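Local coordinates for oxysterol-binding protein homolog 3 (Saccharomyces cerevisiae, PDB 4IC4), which transfers lipids between membranes in phosphoinositide-coupled transport, the part modelled here being its OSBP-related domain, which binds sterols and phospholipids, at residues Q73-S76 against E77-E80; D93-T96 against F97-F101; W382-K386 against K387-S391. One frame throughout, in Å; residues are numbered along the deposited sequence.

Contact 1: residues Q73-S76 against E77-E80; sequences QLIS and ETFE
The last turn of helix 71-76 tightens into a 3-10 turn here, and Thr78 and Glu77 fold back onto the carbonyls of Ile75 and Leu74. Ile75 O is gripped twice by one residue: Thr78 N bonds to it at 2.9 Å, while Thr78 OG1 donates to it at 2.8 Å. The two donors use different parts of the oxygen. The hydroxyl lies in the carbonyl plane, on a lone pair, whereas the amide stands 54° out of that plane. With OG1 turned beside its own backbone N (chi1 -71°), the hydroxyl points back up the helix, and Thr78 lies alongside Ile75, both side chains pointing the same way. Glu77 N makes the preceding bond of the same three-residue step, to Leu74 O at 3.0 Å, and adds a weak one to Gln73 O. This change from four-residue to three-residue bonding tightens the coil on the way into the loop leading to helix 83-88. Glu77 runs extended beyond CG and crosses Leu74 obliquely, and its OE2 sits 3.4 Å from Leu74 CD1. Its buried carboxylate is satisfied elsewhere: OE2 forms a salt bridge with Arg114, and OE1 a hydrogen bond with Thr302, which together are likely to fix its rotation. Phe79 offers the edge of its ring to Ser76 O, which lies near the ring plane, 3.8 Å from CD2; CG2 of Thr78 stands over one face, toward the rim. Beyond the helix, the Phe79 ring packs on Phe137 and Leu139, and Ile75 on Tyr164 and Val166, setting this turn against the strands of the beta barrel. The side chain of Leu74 is about 7 Å from that of Lys118, a residue that binds phosphatidylinositol 4-phosphate.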
loop_
_atom_site.group_PDB
_atom_site.type_symbol
_atom_site.label_atom_id
_atom_site.label_comp_id
_atom_site.label_asym_id
_atom_site.label_seq_id
_atom_site.Cartn_x
_atom_site.Cartn_y
_atom_site.Cartn_z
ATOM N N GLN A 73 -2.993 5.606 -1.052
ATOM C CA GLN A 73 -4.113 4.706 -0.820
ATOM C C GLN A 73 -3.700 3.252 -1.094
ATOM O O GLN A 73 -4.068 2.343 -0.346
ATOM C CB GLN A 73 -5.309 5.136 -1.683
ATOM C CG GLN A 73 -5.881 6.478 -1.211
ATOM C CD GLN A 73 -6.926 7.066 -2.137
ATOM O OE1 GLN A 73 -6.703 7.211 -3.340
ATOM N NE2 GLN A 73 -8.075 7.430 -1.572
ATOM N N LEU A 74 -2.918 3.032 -2.150
ATOM C CA LEU A 74 -2.452 1.686 -2.475
ATOM C C LEU A 74 -1.649 1.088 -1.322
ATOM O O LEU A 74 -1.900 -0.037 -0.893
ATOM C CB LEU A 74 -1.564 1.702 -3.722
ATOM C CG LEU A 74 -0.813 0.383 -3.952
ATOM C CD1 LEU A 74 -1.802 -0.705 -4.320
ATOM C CD2 LEU A 74 0.226 0.551 -5.052
ATOM N N ILE A 75 -0.677 1.839 -0.820
ATOM C CA ILE A 75 0.142 1.324 0.267
ATOM C C ILE A 75 -0.677 1.111 1.546
ATOM O O ILE A 75 -0.343 0.252 2.366
ATOM C CB ILE A 75 1.349 2.242 0.511
ATOM C CG1 ILE A 75 2.221 2.248 -0.752
ATOM C CG2 ILE A 75 2.154 1.751 1.712
ATOM C CD1 ILE A 75 3.418 3.175 -0.679
ATOM N N SER A 76 -1.760 1.866 1.706
ATOM C CA SER A 76 -2.623 1.696 2.874
ATOM C C SER A 76 -3.291 0.325 2.866
ATOM O O SER A 76 -3.774 -0.139 3.898
ATOM C CB SER A 76 -3.704 2.778 2.917
ATOM O OG SER A 76 -3.130 4.047 3.161
ATOM N N GLU A 77 -3.328 -0.321 1.700
ATOM C CA GLU A 77 -3.928 -1.648 1.602
ATOM C C GLU A 77 -3.067 -2.661 2.344
ATOM O O GLU A 77 -3.483 -3.801 2.574
ATOM C CB GLU A 77 -4.110 -2.049 0.134
ATOM C CG GLU A 77 -5.137 -1.179 -0.581
ATOM C CD GLU A 77 -5.364 -1.573 -2.026
ATOM O OE1 GLU A 77 -5.955 -2.647 -2.279
ATOM O OE2 GLU A 77 -4.943 -0.801 -2.909
ATOM N N THR A 78 -1.864 -2.237 2.719
ATOM C CA THR A 78 -0.966 -3.081 3.496
ATOM C C THR A 78 -1.690 -3.439 4.798
ATOM O O THR A 78 -1.394 -4.457 5.426
ATOM C CB THR A 78 0.342 -2.322 3.842
ATOM O OG1 THR A 78 1.126 -2.159 2.654
ATOM C CG2 THR A 78 1.160 -3.080 4.885
ATOM N N PHE A 79 -2.655 -2.607 5.183
ATOM C CA PHE A 79 -3.404 -2.804 6.422
ATOM C C PHE A 79 -4.802 -3.410 6.288
ATOM O O PHE A 79 -5.578 -3.409 7.243
ATOM C CB PHE A 79 -3.466 -1.472 7.179
ATOM C CG PHE A 79 -2.126 -1.003 7.658
ATOM C CD1 PHE A 79 -1.584 -1.503 8.841
ATOM C CD2 PHE A 79 -1.372 -0.117 6.899
ATOM C CE1 PHE A 79 -0.311 -1.130 9.256
ATOM C CE2 PHE A 79 -0.093 0.265 7.305
ATOM C CZ PHE A 79 0.437 -0.245 8.488
ATOM N N GLU A 80 -5.115 -3.947 5.112
ATOM C CA GLU A 80 -6.418 -4.567 4.899
ATOM C C GLU A 80 -6.696 -5.643 5.951
ATOM O O GLU A 80 -7.828 -5.789 6.409
ATOM C CB GLU A 80 -6.496 -5.202 3.502
ATOM C CG GLU A 80 -7.823 -5.908 3.232
ATOM C CD GLU A 80 -7.881 -6.608 1.882
ATOM O OE1 GLU A 80 -6.921 -6.504 1.085
ATOM O OE2 GLU A 80 -8.908 -7.269 1.620
#

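Contact 2: residues D93-T96 against F97-F101; sequences DPIT and FVSAF
Ser99 folds its hydroxyl back onto Ile95 O, one turn earlier in helix 94-104, with OG only 2.6 Å from that oxygen, and OG also hydrogen-bonds to Ser231 on strand 230-235. Holding OG beside its own backbone N, the first torsion of Ser99 (chi1 -65°) brings the hydroxyl within reach of the carbonyl. Ser99 N also bonds to Ile95 O, at 2.9 Å, and the two donors arrive from opposite faces of the carbonyl plane. Val98 makes the neighbouring helical bond, its N to Pro94 O, and lays CG2 3.3 Å from the same oxygen. At the start of the helix, Thr96 has OG1 between its backbone N and carbonyl carbon (chi1 56°), which turns the hydroxyl back toward Asp93 and also sets it 3.0 Å from CD1 of Phe97. The Phe97 ring reaches back beside this first turn and presents its edge to Asp93: OD1 lies in the ring plane, 4.0 Å from CE1, with carboxylate and ring planes 75° apart. Phe97 packs on Lys87 and Ala88 of helix 83-88, Val98 meets Phe196 and Trp198 of strand 195-199, and Thr96 touches Glu263 on strand 263-268, placing the helix between its predecessor and the barrel strands.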
loop_
_atom_site.group_PDB
_atom_site.type_symbol
_atom_site.label_atom_id
_atom_site.label_comp_id
_atom_site.label_asym_id
_atom_site.label_seq_id
_atom_site.Cartn_x
_atom_site.Cartn_y
_atom_site.Cartn_z
ATOM N N ASP A 93 2.758 -17.095 20.036
ATOM C CA ASP A 93 3.680 -17.154 18.902
ATOM C C ASP A 93 3.320 -16.026 17.934
ATOM O O ASP A 93 2.913 -16.270 16.799
ATOM C CB ASP A 93 3.546 -18.509 18.202
ATOM C CG ASP A 93 2.139 -18.765 17.691
ATOM O OD1 ASP A 93 1.171 -18.515 18.441
ATOM O OD2 ASP A 93 1.999 -19.225 16.540
ATOM N N PRO A 94 3.494 -14.769 18.370
ATOM C CA PRO A 94 3.174 -13.598 17.548
ATOM C C PRO A 94 3.775 -13.496 16.151
ATOM O O PRO A 94 3.104 -13.038 15.227
ATOM C CB PRO A 94 3.591 -12.430 18.437
ATOM C CG PRO A 94 4.721 -13.005 19.240
ATOM C CD PRO A 94 4.168 -14.356 19.613
ATOM N N ILE A 95 5.023 -13.913 15.976
ATOM C CA ILE A 95 5.631 -13.794 14.658
ATOM C C ILE A 95 4.897 -14.599 13.590
ATOM O O ILE A 95 5.019 -14.307 12.402
ATOM C CB ILE A 95 7.139 -14.179 14.679
ATOM C CG1 ILE A 95 7.848 -13.539 13.476
ATOM C CG2 ILE A 95 7.304 -15.691 14.635
ATOM C CD1 ILE A 95 9.365 -13.561 13.552
ATOM N N THR A 96 4.124 -15.603 13.997
ATOM C CA THR A 96 3.381 -16.392 13.021
ATOM C C THR A 96 2.330 -15.496 12.371
ATOM O O THR A 96 2.146 -15.516 11.155
ATOM C CB THR A 96 2.663 -17.600 13.668
ATOM O OG1 THR A 96 1.802 -17.143 14.716
ATOM C CG2 THR A 96 3.670 -18.580 14.235
ATOM N N PHE A 97 1.652 -14.696 13.188
ATOM C CA PHE A 97 0.615 -13.812 12.678
ATOM C C PHE A 97 1.195 -12.562 12.028
ATOM O O PHE A 97 0.618 -12.020 11.081
ATOM C CB PHE A 97 -0.363 -13.465 13.802
ATOM C CG PHE A 97 -1.080 -14.665 14.344
ATOM C CD1 PHE A 97 -0.522 -15.420 15.369
ATOM C CD2 PHE A 97 -2.263 -15.102 13.759
ATOM C CE1 PHE A 97 -1.130 -16.602 15.798
ATOM C CE2 PHE A 97 -2.878 -16.281 14.180
ATOM C CZ PHE A 97 -2.309 -17.030 15.199
ATOM N N VAL A 98 2.338 -12.102 12.527
ATOM C CA VAL A 98 2.977 -10.938 11.924
ATOM C C VAL A 98 3.431 -11.355 10.524
ATOM O O VAL A 98 3.346 -10.576 9.575
ATOM C CB VAL A 98 4.191 -10.459 12.754
ATOM C CG1 VAL A 98 4.926 -9.348 12.017
ATOM C CG2 VAL A 98 3.723 -9.955 14.109
ATOM N N SER A 99 3.896 -12.594 10.391
ATOM C CA SER A 99 4.334 -13.094 9.093
ATOM C C SER A 99 3.147 -13.147 8.130
ATOM O O SER A 99 3.261 -12.769 6.964
ATOM C CB SER A 99 4.949 -14.486 9.235
ATOM O OG SER A 99 6.139 -14.431 10.005
ATOM N N ALA A 100 2.007 -13.622 8.620
ATOM C CA ALA A 100 0.807 -13.696 7.792
ATOM C C ALA A 100 0.454 -12.283 7.332
ATOM O O ALA A 100 0.113 -12.057 6.168
ATOM C CB ALA A 100 -0.353 -14.294 8.595
ATOM N N PHE A 101 0.535 -11.332 8.255
ATOM C CA PHE A 101 0.232 -9.944 7.929
ATOM C C PHE A 101 1.179 -9.422 6.854
ATOM O O PHE A 101 0.749 -8.785 5.896
ATOM C CB PHE A 101 0.348 -9.064 9.176
ATOM C CG PHE A 101 0.142 -7.599 8.900
ATOM C CD1 PHE A 101 -1.139 -7.089 8.699
ATOM C CD2 PHE A 101 1.229 -6.739 8.804
ATOM C CE1 PHE A 101 -1.331 -5.738 8.404
ATOM C CE2 PHE A 101 1.047 -5.383 8.509
ATOM C CZ PHE A 101 -0.238 -4.884 8.310
#

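Contact 3: residues W382-K386 against K387-S391; sequences WERRK and KHDWS
Arg384 O is gripped by two backbone amides, Asp389 N at 3.0 Å and Lys387 N at the same distance, which approach from opposite faces of its carbonyl plane. The first bond is nearly straight at the hydrogen (172°) and, with a weaker one from His388 N to Arg385 O, forms the Schellman motif that ends helix 381-386. His388 takes the positive phi (52°) that this reversal requires, and Asp389 then centres an inverse gamma turn. The Arg384 side chain reaches the returning chain as well. Its chain runs extended from CG to NE along the returning backbone, and NH2 bonds to Asp389 O at 2.9 Å, the oxygen tilted 17° from the guanidinium plane. Asp389 OD2 lies over one face of that group, 4.2 Å from Arg384 NH2, where only the charges can attract; the carboxylate has its salt bridge with Lys379. Arg384 NH2 forms another with Asp392, and NE bonds to the carbonyl of Lys379, so the guanidinium is pinned on several sides. Trp390 folds back over the helix end, and Arg384 CB sits over the face of its six-membered ring in a CH-pi contact, 4.2 Å from the centroid. A leucine in place of Arg384 would probably leave Asp389 O without this donor and Asp392 without this salt-bridge partner, and hold the returning chain less firmly. Farther along the indole, CZ2 rests 3.6 Å from Arg385 CA; the charged end of Arg385 leads off to a salt bridge with Glu129. One water bridges the helix end to the two rings: it donates to Arg385 O, accepts from Trp390 NE1 and sits 2.7 Å from His388 ND1.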
loop_
_atom_site.group_PDB
_atom_site.type_symbol
_atom_site.label_atom_id
_atom_site.label_comp_id
_atom_site.label_asym_id
_atom_site.label_seq_id
_atom_site.Cartn_x
_atom_site.Cartn_y
_atom_site.Cartn_z
ATOM N N TRP A 382 -3.477 14.336 14.012
ATOM C CA TRP A 382 -4.659 13.989 14.786
ATOM C C TRP A 382 -5.115 15.075 15.752
ATOM O O TRP A 382 -6.309 15.189 16.024
ATOM C CB TRP A 382 -4.443 12.650 15.495
ATOM C CG TRP A 382 -4.198 11.537 14.512
ATOM C CD1 TRP A 382 -3.045 10.825 14.354
ATOM C CD2 TRP A 382 -5.107 11.057 13.512
ATOM N NE1 TRP A 382 -3.175 9.935 13.314
ATOM C CE2 TRP A 382 -4.431 10.055 12.778
ATOM C CE3 TRP A 382 -6.426 11.377 13.161
ATOM C CZ2 TRP A 382 -5.031 9.369 11.711
ATOM C CZ3 TRP A 382 -7.023 10.694 12.099
ATOM C CH2 TRP A 382 -6.322 9.701 11.388
ATOM N N GLU A 383 -4.186 15.876 16.267
ATOM C CA GLU A 383 -4.589 16.959 17.156
ATOM C C GLU A 383 -5.270 18.063 16.344
ATOM O O GLU A 383 -6.292 18.608 16.764
ATOM C CB GLU A 383 -3.388 17.514 17.929
ATOM C CG GLU A 383 -2.964 16.636 19.102
ATOM C CD GLU A 383 -4.109 16.372 20.072
ATOM O OE1 GLU A 383 -4.698 17.347 20.584
ATOM O OE2 GLU A 383 -4.421 15.190 20.319
ATOM N N ARG A 384 -4.710 18.387 15.180
ATOM C CA ARG A 384 -5.285 19.407 14.303
ATOM C C ARG A 384 -6.696 19.005 13.869
ATOM O O ARG A 384 -7.619 19.815 13.864
ATOM C CB ARG A 384 -4.438 19.565 13.034
ATOM C CG ARG A 384 -3.128 20.330 13.170
ATOM C CD ARG A 384 -2.275 20.041 11.928
ATOM N NE ARG A 384 -1.063 20.852 11.796
ATOM C CZ ARG A 384 -1.022 22.062 11.244
ATOM N NH1 ARG A 384 0.131 22.711 11.160
ATOM N NH2 ARG A 384 -2.129 22.631 10.785
ATOM N N ARG A 385 -6.846 17.743 13.492
ATOM C CA ARG A 385 -8.125 17.229 13.016
ATOM C C ARG A 385 -9.268 17.464 14.001
ATOM O O ARG A 385 -10.395 17.752 13.602
ATOM C CB ARG A 385 -7.993 15.735 12.722
ATOM C CG ARG A 385 -9.111 15.146 11.874
ATOM C CD ARG A 385 -8.884 13.654 11.689
ATOM N NE ARG A 385 -9.777 13.032 10.716
ATOM C CZ ARG A 385 -11.063 12.768 10.914
ATOM N NH1 ARG A 385 -11.648 13.075 12.067
ATOM N NH2 ARG A 385 -11.764 12.173 9.956
ATOM N N LYS A 386 -8.962 17.348 15.286
ATOM C CA LYS A 386 -9.959 17.524 16.336
ATOM C C LYS A 386 -10.592 18.915 16.312
ATOM O O LYS A 386 -11.741 19.089 16.719
ATOM C CB LYS A 386 -9.305 17.269 17.693
ATOM C CG LYS A 386 -10.247 16.801 18.784
ATOM C CD LYS A 386 -9.453 16.236 19.956
ATOM C CE LYS A 386 -8.514 15.119 19.498
ATOM N NZ LYS A 386 -7.695 14.554 20.609
ATOM N N LYS A 387 -9.849 19.904 15.820
ATOM C CA LYS A 387 -10.353 21.271 15.774
ATOM C C LYS A 387 -10.341 21.904 14.384
ATOM O O LYS A 387 -10.406 23.127 14.261
ATOM C CB LYS A 387 -9.541 22.149 16.730
ATOM C CG LYS A 387 -9.566 21.684 18.180
ATOM C CD LYS A 387 -8.707 22.575 19.068
ATOM C CE LYS A 387 -7.241 22.531 18.659
ATOM N NZ LYS A 387 -6.408 23.448 19.489
ATOM N N HIS A 388 -10.274 21.079 13.342
ATOM C CA HIS A 388 -10.240 21.573 11.964
ATOM C C HIS A 388 -9.143 22.633 11.814
ATOM O O HIS A 388 -9.324 23.627 11.112
ATOM C CB HIS A 388 -11.588 22.199 11.576
ATOM C CG HIS A 388 -12.775 21.322 11.841
ATOM N ND1 HIS A 388 -12.957 20.105 11.220
ATOM C CD2 HIS A 388 -13.853 21.502 12.640
ATOM C CE1 HIS A 388 -14.097 19.573 11.624
ATOM N NE2 HIS A 388 -14.661 20.401 12.485
ATOM N N ASP A 389 -8.008 22.416 12.476
ATOM C CA ASP A 389 -6.893 23.362 12.433
ATOM C C ASP A 389 -6.045 23.186 11.177
ATOM O O ASP A 389 -4.947 22.619 11.223
ATOM C CB ASP A 389 -6.038 23.194 13.697
ATOM C CG ASP A 389 -4.859 24.149 13.746
ATOM O OD1 ASP A 389 -4.949 25.247 13.159
ATOM O OD2 ASP A 389 -3.846 23.806 14.392
ATOM N N TRP A 390 -6.563 23.689 10.057
ATOM C CA TRP A 390 -5.878 23.579 8.769
ATOM C C TRP A 390 -5.653 24.920 8.068
ATOM O O TRP A 390 -5.366 24.945 6.874
ATOM C CB TRP A 390 -6.684 22.696 7.811
ATOM C CG TRP A 390 -7.280 21.447 8.390
ATOM C CD1 TRP A 390 -8.611 21.155 8.495
ATOM C CD2 TRP A 390 -6.579 20.276 8.837
ATOM N NE1 TRP A 390 -8.784 19.879 8.967
ATOM C CE2 TRP A 390 -7.556 19.314 9.186
ATOM C CE3 TRP A 390 -5.224 19.943 8.972
ATOM C CZ2 TRP A 390 -7.220 18.038 9.660
ATOM C CZ3 TRP A 390 -4.888 18.673 9.443
ATOM C CH2 TRP A 390 -5.887 17.735 9.781
ATOM N N SER A 391 -5.784 26.028 8.789
ATOM C CA SER A 391 -5.616 27.351 8.183
ATOM C C SER A 391 -4.272 27.613 7.510
ATOM O O SER A 391 -4.180 28.448 6.610
ATOM C CB SER A 391 -5.878 28.440 9.229
ATOM O OG SER A 391 -7.218 28.385 9.683
HETATM O O HOH W 1 -10.817 18.424 10.964
#

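All three contacts are local, and they follow one another along the chain. Contacts 1 and 2 touch although their centres are 18 Å apart: Phe101, in the helix of contact 2, brings its CZ to 3.1 Å from Thr78 O and to 3.7 Å from Phe79 CD1, both in contact 1. Contact 1 is the nearly central one, about 4 Å from the centre of the chain, and it lies close to the phosphoinositide site through Leu74 and Lys118. Contact 3 stands apart at the surface, its nearest atoms about 10 Å from contact 1 and about 15 Å from contact 2. Contacts 2 and 3 both lie away from the residues that bind phosphatidylinositol 4-phosphate.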